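Local structure of peptide chain release factor RF2 (Thermus thermophilus, 2IHR) at residues S309-Y314 with D323-L328; L180-G185 with A347-K352. The protein recognises the stop codons UGA and UAA on the ribosome and directs release of the finished peptide in translation termination. All coordinates share one frame; numbering follows the deposited sequence.

Overall arrangement
The chain reaches 180-185 first, in the turn between helix 176-180 and strand 185-190. Contact 2 joins this turn to helix 342-353 near the C terminus and so closes a long loop. That loop includes the three-stranded sheet 227-262 and helix 268-294. Contact 1 lies wholly within it and closes a much shorter one, the hairpin of strands 312-315 and 320-323. The two contacts do not cross along the chain, and their centres are about 11 Å apart. They also touch: R312 forms a salt bridge with E183, and R325 probably donates to P182 O. Contact 1 holds the hairpin of the mixed sheet to the turn after it; contact 2 ties the 180-185 turn to helix 342-353.

Contact 1: S309-Y314 with D323-L328; sequences SQIRSY and DHRTGL
R312 meets D323 where strand 312-315 pairs with the end of strand 320-323. R312 CB lies 4.0 Å from D323 OD2. R312 CG, anti to the backbone N (chi1 -174°), packs 3.8 Å from D323 CA. The chain then bends at chi3. R312 NE donates to D323 OD2 over 3.2 Å, reaching it on the anti side. R312 NH2 adds a weak bond to the same oxygen and a salt bridge with E183, which lies outside both segments. R312 NH1 donates to Y314 OH at 2.8 Å. R325 NH2 takes the syn lone pair of D323 OD2 at 3.0 Å, in the plane of its own guanidinium, and R325 NH1 donates to P182 O. D323 OD1 accepts from R325 N and T326 N on opposite faces of the carboxylate plane. An alanine at D323 would probably leave R312 and R325 without the anion between them and the turn without its acceptor. The side chains of I311 and R325 run side by side, with I311 CD1 over the centre of one guanidinium face. H324 N bonds to I311 O at 2.9 Å. S313 OG lies at the edge of the H324 ring, hydrogen-bonded to H324 NE2 at 2.8 Å. R312 and D323 form an antiparallel, non-hydrogen-bonded pair. This is a beta-hairpin of the mixed sheet, with strand 312-315 between 185-190 and 320-323, followed by an Asx turn at D323.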
loop_
_atom_site.group_PDB
_atom_site.type_symbol
_atom_site.label_atom_id
_atom_site.label_comp_id
_atom_site.label_asym_id
_atom_site.label_seq_id
_atom_site.Cartn_x
_atom_site.Cartn_y
_atom_site.Cartn_z
ATOM N N SER A 309 -12.705 -5.686 14.447
ATOM C CA SER A 309 -13.795 -5.525 13.482
ATOM C C SER A 309 -13.342 -4.726 12.260
ATOM O O SER A 309 -12.144 -4.433 12.071
ATOM C CB SER A 309 -14.992 -4.800 14.121
ATOM O OG SER A 309 -14.724 -3.410 14.291
ATOM N N GLN A 310 -14.322 -4.350 11.442
ATOM C CA GLN A 310 -14.045 -3.590 10.232
ATOM C C GLN A 310 -13.322 -2.281 10.464
ATOM O O GLN A 310 -13.606 -1.539 11.421
ATOM C CB GLN A 310 -15.320 -3.237 9.491
ATOM C CG GLN A 310 -16.584 -3.909 9.968
ATOM C CD GLN A 310 -17.187 -3.339 11.261
ATOM O OE1 GLN A 310 -17.058 -2.153 11.575
ATOM N NE2 GLN A 310 -17.892 -4.204 11.994
ATOM N N ILE A 311 -12.368 -2.010 9.580
ATOM C CA ILE A 311 -11.702 -0.731 9.617
ATOM C C ILE A 311 -12.604 0.309 8.877
ATOM O O ILE A 311 -12.612 1.500 9.211
ATOM C CB ILE A 311 -10.379 -0.803 8.925
ATOM C CG1 ILE A 311 -10.603 -1.215 7.459
ATOM C CG2 ILE A 311 -9.464 -1.741 9.702
ATOM C CD1 ILE A 311 -9.376 -1.040 6.624
ATOM N N ARG A 312 -13.398 -0.137 7.904
ATOM C CA ARG A 312 -14.200 0.837 7.196
ATOM C C ARG A 312 -15.564 0.322 6.832
ATOM O O ARG A 312 -15.710 -0.870 6.632
ATOM C CB ARG A 312 -13.419 1.336 5.944
ATOM C CG ARG A 312 -14.166 2.463 5.242
ATOM C CD ARG A 312 -13.533 2.738 3.989
ATOM N NE ARG A 312 -12.158 3.109 4.208
ATOM C CZ ARG A 312 -11.185 2.710 3.425
ATOM N NH1 ARG A 312 -11.487 1.922 2.392
ATOM N NH2 ARG A 312 -9.934 3.071 3.696
ATOM N N SER A 313 -16.589 1.195 6.799
ATOM C CA SER A 313 -17.947 0.740 6.418
ATOM C C SER A 313 -18.552 1.476 5.244
ATOM O O SER A 313 -18.465 2.742 5.108
ATOM C CB SER A 313 -18.939 0.778 7.585
ATOM O OG SER A 313 -18.715 -0.322 8.459
ATOM N N TYR A 314 -19.159 0.660 4.376
ATOM C CA TYR A 314 -19.790 1.165 3.171
ATOM C C TYR A 314 -21.258 0.901 3.260
ATOM O O TYR A 314 -21.731 -0.121 2.790
ATOM C CB TYR A 314 -19.229 0.457 1.953
ATOM C CG TYR A 314 -17.731 0.545 1.808
ATOM C CD1 TYR A 314 -16.879 -0.110 2.722
ATOM C CD2 TYR A 314 -17.151 1.232 0.720
ATOM C CE1 TYR A 314 -15.498 -0.102 2.568
ATOM C CE2 TYR A 314 -15.760 1.245 0.547
ATOM C CZ TYR A 314 -14.958 0.569 1.465
ATOM O OH TYR A 314 -13.619 0.481 1.234
ATOM N N ASP A 323 -14.796 5.466 7.634
ATOM C CA ASP A 323 -13.598 4.860 8.161
ATOM C C ASP A 323 -13.578 4.992 9.672
ATOM O O ASP A 323 -13.382 6.068 10.222
ATOM C CB ASP A 323 -12.353 5.513 7.553
ATOM C CG ASP A 323 -11.101 4.702 7.799
ATOM O OD1 ASP A 323 -10.629 4.696 8.958
ATOM O OD2 ASP A 323 -10.601 4.058 6.849
ATOM N N HIS A 324 -13.762 3.872 10.343
ATOM C CA HIS A 324 -13.781 3.823 11.811
ATOM C C HIS A 324 -12.452 4.091 12.550
ATOM O O HIS A 324 -12.439 4.310 13.740
ATOM C CB HIS A 324 -14.317 2.469 12.209
ATOM C CG HIS A 324 -15.593 2.107 11.512
ATOM N ND1 HIS A 324 -16.809 2.669 11.855
ATOM C CD2 HIS A 324 -15.857 1.178 10.570
ATOM C CE1 HIS A 324 -17.767 2.081 11.161
ATOM N NE2 HIS A 324 -17.226 1.168 10.375
ATOM N N ARG A 325 -11.334 4.068 11.844
ATOM C CA ARG A 325 -10.078 4.322 12.490
ATOM C C ARG A 325 -9.807 5.813 12.414
ATOM O O ARG A 325 -9.632 6.507 13.417
ATOM C CB ARG A 325 -8.963 3.590 11.756
ATOM C CG ARG A 325 -9.070 2.080 11.645
ATOM C CD ARG A 325 -8.031 1.579 10.610
ATOM N NE ARG A 325 -8.335 2.151 9.305
ATOM C CZ ARG A 325 -7.560 2.095 8.239
ATOM N NH1 ARG A 325 -6.383 1.472 8.283
ATOM N NH2 ARG A 325 -7.976 2.689 7.115
ATOM N N THR A 326 -9.765 6.293 11.182
ATOM C CA THR A 326 -9.494 7.672 10.848
ATOM C C THR A 326 -10.675 8.568 11.186
ATOM O O THR A 326 -10.536 9.734 11.577
ATOM C CB THR A 326 -9.180 7.667 9.357
ATOM O OG1 THR A 326 -7.933 8.327 9.126
ATOM C CG2 THR A 326 -10.300 8.264 8.554
ATOM N N GLY A 327 -11.876 8.037 11.056
ATOM C CA GLY A 327 -13.013 8.867 11.366
ATOM C C GLY A 327 -13.606 9.583 10.152
ATOM O O GLY A 327 -14.741 10.090 10.257
ATOM N N LEU A 328 -12.878 9.572 9.005
ATOM C CA LEU A 328 -13.271 10.240 7.752
ATOM C C LEU A 328 -14.588 9.730 7.238
ATOM O O LEU A 328 -14.750 8.535 7.013
ATOM C CB LEU A 328 -12.230 9.969 6.686
ATOM C CG LEU A 328 -11.852 10.975 5.587
ATOM C CD1 LEU A 328 -11.035 10.247 4.563
ATOM C CD2 LEU A 328 -13.014 11.563 4.922
#

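Contact 2: L180-G185 with A347-K352; sequences LSPEAG and AGLEWK
P182 and G348 bring the two backbones within 5.4 Å, CA to CA. Residues 181-183 form a short 3-10 turn between helix 176-180 and strand 185-190. It packs on helix 342-353, so the contact joins a turn beside the mixed sheet to the C-terminal helix. The E183 N to L180 O bond closes the turn. No hydrogen bond links the two segments, and the contact is buried. P182 CB is directed toward the helix. It rests on the backbone of G348, with P182 CB 4.0 Å from G348 C. A CB on G348 would clash with this ring atom, so the glycine lets the turn come close. L349 adds an apolar neighbour: its CD2 lies 4.0 Å from P182 CD and touches P182 CG as well. The same methyl is 4.1 Å from S181 OG, a hydroxyl that is hydrogen-bonded to G178 O within its own part of the chain. K352, one turn further along the helix, has CG anti to the carbonyl carbon (chi1 -80°) and an extended chain beyond it. Its CE passes 4.0 Å from P182 CA. At the tip, K352 NZ stands 3.6 Å from S181 O.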
loop_
_atom_site.group_PDB
_atom_site.type_symbol
_atom_site.label_atom_id
_atom_site.label_comp_id
_atom_site.label_asym_id
_atom_site.label_seq_id
_atom_site.Cartn_x
_atom_site.Cartn_y
_atom_site.Cartn_z
ATOM N N LEU A 180 -1.485 1.824 -0.814
ATOM C CA LEU A 180 -2.455 0.778 -0.585
ATOM C C LEU A 180 -2.357 0.141 0.802
ATOM O O LEU A 180 -3.310 -0.506 1.277
ATOM C CB LEU A 180 -2.276 -0.311 -1.641
ATOM C CG LEU A 180 -2.897 0.065 -2.969
ATOM C CD1 LEU A 180 -2.670 -0.991 -4.083
ATOM C CD2 LEU A 180 -4.390 0.286 -2.676
ATOM N N SER A 181 -1.211 0.324 1.439
ATOM C CA SER A 181 -0.965 -0.300 2.719
ATOM C C SER A 181 -2.002 -0.058 3.844
ATOM O O SER A 181 -2.347 -0.981 4.563
ATOM C CB SER A 181 0.489 0.002 3.165
ATOM O OG SER A 181 0.721 1.333 3.621
ATOM N N PRO A 182 -2.554 1.158 3.969
ATOM C CA PRO A 182 -3.527 1.397 5.035
ATOM C C PRO A 182 -4.911 0.861 4.728
ATOM O O PRO A 182 -5.883 1.142 5.441
ATOM C CB PRO A 182 -3.537 2.904 5.134
ATOM C CG PRO A 182 -3.386 3.320 3.685
ATOM C CD PRO A 182 -2.279 2.403 3.224
ATOM N N GLU A 183 -5.001 0.086 3.663
ATOM C CA GLU A 183 -6.267 -0.465 3.239
ATOM C C GLU A 183 -6.429 -1.899 3.721
ATOM O O GLU A 183 -7.520 -2.483 3.676
ATOM C CB GLU A 183 -6.320 -0.412 1.703
ATOM C CG GLU A 183 -6.441 0.992 1.142
ATOM C CD GLU A 183 -7.784 1.653 1.477
ATOM O OE1 GLU A 183 -8.845 1.135 1.019
ATOM O OE2 GLU A 183 -7.768 2.684 2.203
ATOM N N ALA A 184 -5.320 -2.494 4.136
ATOM C CA ALA A 184 -5.364 -3.852 4.637
ATOM C C ALA A 184 -6.291 -3.878 5.877
ATOM O O ALA A 184 -6.197 -3.046 6.767
ATOM C CB ALA A 184 -3.988 -4.266 4.987
ATOM N N GLY A 185 -7.210 -4.819 5.921
ATOM C CA GLY A 185 -8.116 -4.890 7.046
ATOM C C GLY A 185 -9.425 -5.482 6.598
ATOM O O GLY A 185 -9.506 -6.026 5.477
ATOM N N ALA A 347 -5.396 9.845 5.101
ATOM C CA ALA A 347 -5.901 9.826 6.456
ATOM C C ALA A 347 -5.499 8.579 7.170
ATOM O O ALA A 347 -5.306 8.606 8.363
ATOM C CB ALA A 347 -7.427 9.962 6.458
ATOM N N GLY A 348 -5.394 7.485 6.438
ATOM C CA GLY A 348 -5.023 6.231 7.058
ATOM C C GLY A 348 -3.554 6.240 7.384
ATOM O O GLY A 348 -3.133 5.779 8.474
ATOM N N LEU A 349 -2.779 6.765 6.428
ATOM C CA LEU A 349 -1.342 6.882 6.583
ATOM C C LEU A 349 -1.047 7.709 7.823
ATOM O O LEU A 349 -0.174 7.358 8.626
ATOM C CB LEU A 349 -0.708 7.530 5.347
ATOM C CG LEU A 349 -0.685 6.614 4.112
ATOM C CD1 LEU A 349 -0.048 7.332 2.928
ATOM C CD2 LEU A 349 0.085 5.355 4.396
ATOM N N GLU A 350 -1.763 8.808 8.003
ATOM C CA GLU A 350 -1.524 9.604 9.202
ATOM C C GLU A 350 -1.940 8.815 10.465
ATOM O O GLU A 350 -1.276 8.840 11.477
ATOM C CB GLU A 350 -2.284 10.930 9.130
ATOM C CG GLU A 350 -1.961 11.763 7.877
ATOM C CD GLU A 350 -2.879 12.981 7.713
ATOM O OE1 GLU A 350 -3.199 13.364 6.552
ATOM O OE2 GLU A 350 -3.274 13.554 8.757
ATOM N N TRP A 351 -3.032 8.094 10.413
ATOM C CA TRP A 351 -3.427 7.366 11.594
ATOM C C TRP A 351 -2.400 6.275 11.960
ATOM O O TRP A 351 -2.213 5.929 13.142
ATOM C CB TRP A 351 -4.794 6.753 11.357
ATOM C CG TRP A 351 -5.267 5.901 12.442
ATOM C CD1 TRP A 351 -6.035 6.281 13.519
ATOM C CD2 TRP A 351 -5.121 4.486 12.527
ATOM N NE1 TRP A 351 -6.394 5.160 14.265
ATOM C CE2 TRP A 351 -5.842 4.052 13.680
ATOM C CE3 TRP A 351 -4.455 3.538 11.744
ATOM C CZ2 TRP A 351 -5.913 2.706 14.066
ATOM C CZ3 TRP A 351 -4.523 2.182 12.129
ATOM C CH2 TRP A 351 -5.256 1.783 13.293
ATOM N N LYS A 352 -1.745 5.736 10.934
ATOM C CA LYS A 352 -0.757 4.691 11.139
ATOM C C LYS A 352 0.565 5.264 11.617
ATOM O O LYS A 352 1.242 4.678 12.475
ATOM C CB LYS A 352 -0.546 3.900 9.856
ATOM C CG LYS A 352 -1.617 2.883 9.636
ATOM C CD LYS A 352 -1.118 1.737 8.804
ATOM C CE LYS A 352 -2.178 0.645 8.776
ATOM N NZ LYS A 352 -1.712 -0.613 8.107
#